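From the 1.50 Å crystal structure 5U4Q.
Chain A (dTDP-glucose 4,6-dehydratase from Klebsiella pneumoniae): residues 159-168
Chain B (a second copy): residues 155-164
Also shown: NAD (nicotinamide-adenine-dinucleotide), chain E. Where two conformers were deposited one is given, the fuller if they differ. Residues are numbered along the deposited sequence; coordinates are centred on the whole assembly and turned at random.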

# COMPACT_ATOMS: atom_id res chain seq x y z
N LYS A 159 -1.54 -0.79 5.30
CA LYS A 159 -1.01 0.56 5.33
C LYS A 159 -1.32 1.25 4.00
O LYS A 159 -1.66 2.43 3.99
N ALA A 160 -1.23 0.51 2.89
CA ALA A 160 -1.61 1.10 1.62
C ALA A 160 -3.06 1.58 1.66
O ALA A 160 -3.37 2.62 1.07
N ASN A 161 -3.95 0.82 2.29
CA ASN A 161 -5.38 1.25 2.41
C ASN A 161 -5.44 2.58 3.16
O ASN A 161 -6.17 3.49 2.74
N GLU A 162 -4.68 2.72 4.24
CA GLU A 162 -4.68 3.98 5.00
C GLU A 162 -4.20 5.14 4.11
O GLU A 162 -4.77 6.24 4.16
N LEU A 163 -3.17 4.88 3.30
CA LEU A 163 -2.63 5.92 2.41
C LEU A 163 -3.64 6.34 1.37
O LEU A 163 -3.80 7.53 1.09
N MSE A 164 -4.32 5.34 0.80
CA MSE A 164 -5.33 5.59 -0.21
C MSE A 164 -6.51 6.34 0.40
O MSE A 164 -7.03 7.28 -0.21
N ALA A 165 -6.92 5.95 1.60
CA ALA A 165 -8.00 6.65 2.32
C ALA A 165 -7.62 8.12 2.52
O ALA A 165 -8.44 9.02 2.27
N HIS A 166 -6.37 8.36 2.90
CA HIS A 166 -5.92 9.74 3.13
C HIS A 166 -6.10 10.57 1.86
O HIS A 166 -6.64 11.69 1.90
N THR A 167 -5.63 10.03 0.73
CA THR A 167 -5.76 10.77 -0.54
C THR A 167 -7.21 11.05 -0.95
O THR A 167 -7.51 12.12 -1.45
N TYR A 168 -8.12 10.11 -0.73
CA TYR A 168 -9.52 10.31 -1.07
C TYR A 168 -10.20 11.30 -0.11
O TYR A 168 -11.05 12.10 -0.55
N ALA B 155 0.75 9.43 -5.78
CA ALA B 155 1.66 9.43 -4.64
C ALA B 155 1.46 8.25 -3.69
O ALA B 155 2.41 7.63 -3.24
N ALA B 156 0.20 7.95 -3.40
CA ALA B 156 -0.12 6.83 -2.54
C ALA B 156 0.43 5.53 -3.14
O ALA B 156 0.96 4.70 -2.40
N THR B 157 0.34 5.38 -4.47
CA THR B 157 0.84 4.16 -5.09
C THR B 157 2.36 4.07 -4.99
O THR B 157 2.90 2.98 -4.80
N LYS B 158 3.04 5.21 -5.12
CA LYS B 158 4.49 5.19 -5.01
C LYS B 158 4.95 4.86 -3.61
O LYS B 158 5.88 4.09 -3.42
N LYS B 159 4.27 5.40 -2.59
CA LYS B 159 4.62 5.03 -1.23
C LYS B 159 4.31 3.54 -1.02
O LYS B 159 5.06 2.85 -0.32
N ALA B 160 3.22 3.05 -1.59
CA ALA B 160 2.89 1.64 -1.48
C ALA B 160 3.99 0.77 -2.09
O ALA B 160 4.27 -0.28 -1.57
N ASN B 161 4.61 1.24 -3.17
CA ASN B 161 5.75 0.51 -3.75
C ASN B 161 6.89 0.40 -2.70
O ASN B 161 7.49 -0.65 -2.51
N GLU B 162 7.17 1.52 -2.00
CA GLU B 162 8.21 1.47 -0.96
C GLU B 162 7.85 0.50 0.15
O GLU B 162 8.68 -0.28 0.62
N LEU B 163 6.59 0.48 0.57
CA LEU B 163 6.17 -0.44 1.62
C LEU B 163 6.30 -1.91 1.19
O LEU B 163 6.74 -2.77 1.98
N MSE B 164 5.90 -2.18 -0.05
CA MSE B 164 5.96 -3.53 -0.62
C MSE B 164 7.40 -3.96 -0.77
O MSE B 164 7.73 -5.10 -0.48

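What lets the two helices lie against each other? They run nearly antiparallel, at 165°, with axes 9.2 Å apart, and small residues occupy the place where the backbones come nearest. Ala A160 and Ala B160, copies of the same residue, have CA atoms 5.5 Å apart; each CA-to-CB bond points sideways, yet Ala A160 CB still meets Ala B160 CB at 4.1 Å. The CA atoms of Leu A163 and Ala B156 are 5.6 Å apart. No hydrogen bond crosses between the stretches, so the contact rests on close apolar packing.

How do the leucines and lysines share the space beside the alanine pair? Leu A163 and Leu B163 both point toward the opposing helix in the same rotamer, chi1 m and chi2 t, which brings Leu A163 CD1 within 3.7 Å of Leu B163 CD1. Each also packs on the aliphatic part of a lysine from the other chain: Lys A159 CG lies 3.5 Å from Leu B163 CD1, and Leu A163 CD1 lies 3.6 Å from Lys B159 CG. Both lysines are t at chi1, p at chi2 and t at chi3 and chi4. This shape keeps the methylene at CG against the leucine while the chain extends onward to its amine.

Where do the lysine charges go? Lys B159 starts toward chain A, but its end leads away, and its NZ donates a hydrogen bond to Glu B162 OE1 at 3.0 Å, within a salt bridge one turn along the same helix. The NZ of Lys A159 is hydrogen-bonded elsewhere in the structure. Lys B158 takes no part in the helix contact: with chi1 and chi2 both m and the rest t, it reaches the bound cofactor, where its NZ donates to O3D of NAD at 3.0 Å.

What surrounds Ala B156? Its CB points toward chain A and is met by three residues there. Thr A167 CG2 comes to 3.7 Å from Ala B156 CB, Leu A163 CB to 4.3 Å from the same CB, and the CG of selenomethionine Met A164 likewise to 4.3 Å from Ala B156 CB. The p rotamer of Thr A167 serves two ends: OG1 donates a hydrogen bond to Met A164 O at 2.8 Å, back along its own helix, while the methyl CG2 faces the alanine. The hydroxyl is thus satisfied without a partner across the contact. Met A164, m, t and p along its chain, sets off sideways and brushes the alanine with its CG.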

# COMPACT_ATOMS: atom_id res chain seq x y z
CB LYS A 159 0.49 0.59 5.65
CG LYS A 159 1.12 1.95 5.59
CD LYS A 159 0.50 3.06 6.48
CE LYS A 159 1.31 4.35 6.23
NZ LYS A 159 0.80 5.60 6.86
CB ALA A 160 -1.39 0.15 0.45
CB ASN A 161 -6.21 0.23 3.18
CG ASN A 161 -6.48 -1.09 2.42
OD1 ASN A 161 -7.19 -1.93 2.96
ND2 ASN A 161 -6.05 -1.21 1.18
CB GLU A 162 -3.84 3.87 6.28
CG GLU A 162 -4.34 2.82 7.28
CD GLU A 162 -3.52 2.76 8.54
OE1 GLU A 162 -2.66 3.65 8.77
OE2 GLU A 162 -3.74 1.82 9.36
CB LEU A 163 -1.35 5.45 1.74
CG LEU A 163 -0.12 5.29 2.64
CD1 LEU A 163 0.86 4.36 1.97
CD2 LEU A 163 0.50 6.64 2.99
CB MSE A 164 -5.73 4.26 -0.87
CG MSE A 164 -4.54 3.64 -1.61
SE MSE A 164 -4.76 1.70 -1.93
CE MSE A 164 -6.22 1.75 -3.24
CB ALA A 165 -8.30 5.99 3.66
CB HIS A 166 -4.48 9.83 3.56
CG HIS A 166 -4.09 11.23 3.88
ND1 HIS A 166 -3.50 12.07 2.95
CD2 HIS A 166 -4.34 11.98 4.97
CE1 HIS A 166 -3.40 13.28 3.48
NE2 HIS A 166 -3.88 13.25 4.71
CB THR A 167 -5.04 10.07 -1.74
OG1 THR A 167 -5.77 8.92 -2.15
CG2 THR A 167 -3.65 9.69 -1.43
CB TYR A 168 -10.25 8.95 -1.19
CG TYR A 168 -10.13 8.41 -2.59
CD1 TYR A 168 -8.89 8.13 -3.15
CD2 TYR A 168 -11.25 8.23 -3.38
CE1 TYR A 168 -8.78 7.70 -4.47
CE2 TYR A 168 -11.15 7.77 -4.69
CZ TYR A 168 -9.91 7.53 -5.23
OH TYR A 168 -9.76 7.10 -6.54
CB ALA B 155 1.54 10.74 -3.85
CB ALA B 156 -1.62 6.73 -2.31
CB THR B 157 0.35 3.94 -6.54
OG1 THR B 157 0.92 4.88 -7.46
CG2 THR B 157 -1.18 3.94 -6.62
CB LYS B 158 5.13 6.46 -5.56
CG LYS B 158 4.96 6.65 -7.06
CD LYS B 158 5.56 5.51 -7.85
CE LYS B 158 5.83 5.87 -9.29
NZ LYS B 158 6.51 4.73 -9.99
CB LYS B 159 3.90 5.91 -0.18
CG LYS B 159 4.22 5.53 1.27
CD LYS B 159 5.71 5.61 1.58
CE LYS B 159 6.11 4.84 2.81
NZ LYS B 159 7.60 4.71 2.84
CB ALA B 160 1.54 1.34 -2.11
CB ASN B 161 6.29 1.22 -4.97
CG ASN B 161 5.41 1.13 -6.21
OD1 ASN B 161 5.85 1.57 -7.26
ND2 ASN B 161 4.20 0.57 -6.10
CB GLU B 162 8.48 2.87 -0.39
CG GLU B 162 8.92 3.91 -1.43
CD GLU B 162 9.24 5.29 -0.85
OE1 GLU B 162 9.21 5.45 0.39
OE2 GLU B 162 9.49 6.23 -1.64
CB LEU B 163 4.71 -0.20 2.01
CG LEU B 163 4.34 1.10 2.71
CD1 LEU B 163 2.82 1.25 2.66
CD2 LEU B 163 4.87 1.15 4.15
CB MSE B 164 5.17 -3.52 -1.93
CG MSE B 164 3.67 -3.30 -1.64
SE MSE B 164 2.68 -2.70 -3.23
CE MSE B 164 2.64 -4.39 -4.20
PA NAD E . 7.14 7.50 -19.24
O1A NAD E . 7.84 8.18 -20.40
O2A NAD E . 5.65 7.46 -19.23
O5B NAD E . 7.76 6.01 -19.17
C5B NAD E . 7.05 4.96 -18.54
C4B NAD E . 6.87 3.81 -19.51
O4B NAD E . 6.19 2.80 -18.78
C3B NAD E . 5.99 4.16 -20.71
O3B NAD E . 6.70 3.99 -21.95
C2B NAD E . 4.79 3.23 -20.57
O2B NAD E . 4.27 2.77 -21.83
C1B NAD E . 5.31 2.13 -19.64
N9A NAD E . 4.23 1.47 -18.89
C8A NAD E . 3.29 2.11 -18.16
N7A NAD E . 2.43 1.23 -17.62
C5A NAD E . 2.81 -0.01 -18.02
C6A NAD E . 2.33 -1.38 -17.79
N6A NAD E . 1.23 -1.61 -17.04
N1A NAD E . 3.01 -2.36 -18.38
C2A NAD E . 4.12 -2.13 -19.13
N3A NAD E . 4.63 -0.91 -19.38
C4A NAD E . 4.00 0.17 -18.84
O3 NAD E . 7.60 8.09 -17.81
PN NAD E . 9.08 8.49 -17.33
O1N NAD E . 10.11 7.78 -18.20
O2N NAD E . 9.13 9.99 -17.16
O5D NAD E . 9.01 7.87 -15.86
C5D NAD E . 9.70 6.69 -15.45
C4D NAD E . 9.45 6.34 -13.99
O4D NAD E . 9.96 7.42 -13.19
C3D NAD E . 7.97 6.19 -13.61
O3D NAD E . 7.87 5.19 -12.59
C2D NAD E . 7.62 7.52 -13.03
O2D NAD E . 6.60 7.37 -12.03
C1D NAD E . 8.92 7.97 -12.41
N1N NAD E . 9.03 9.43 -12.38
C2N NAD E . 9.44 10.16 -13.46
C3N NAD E . 9.55 11.56 -13.38
C7N NAD E . 9.95 12.46 -14.50
O7N NAD E . 10.13 13.66 -14.25
N7N NAD E . 10.10 12.01 -15.75
C4N NAD E . 9.21 12.17 -12.19
C5N NAD E . 8.82 11.41 -11.12
C6N NAD E . 8.72 10.04 -11.22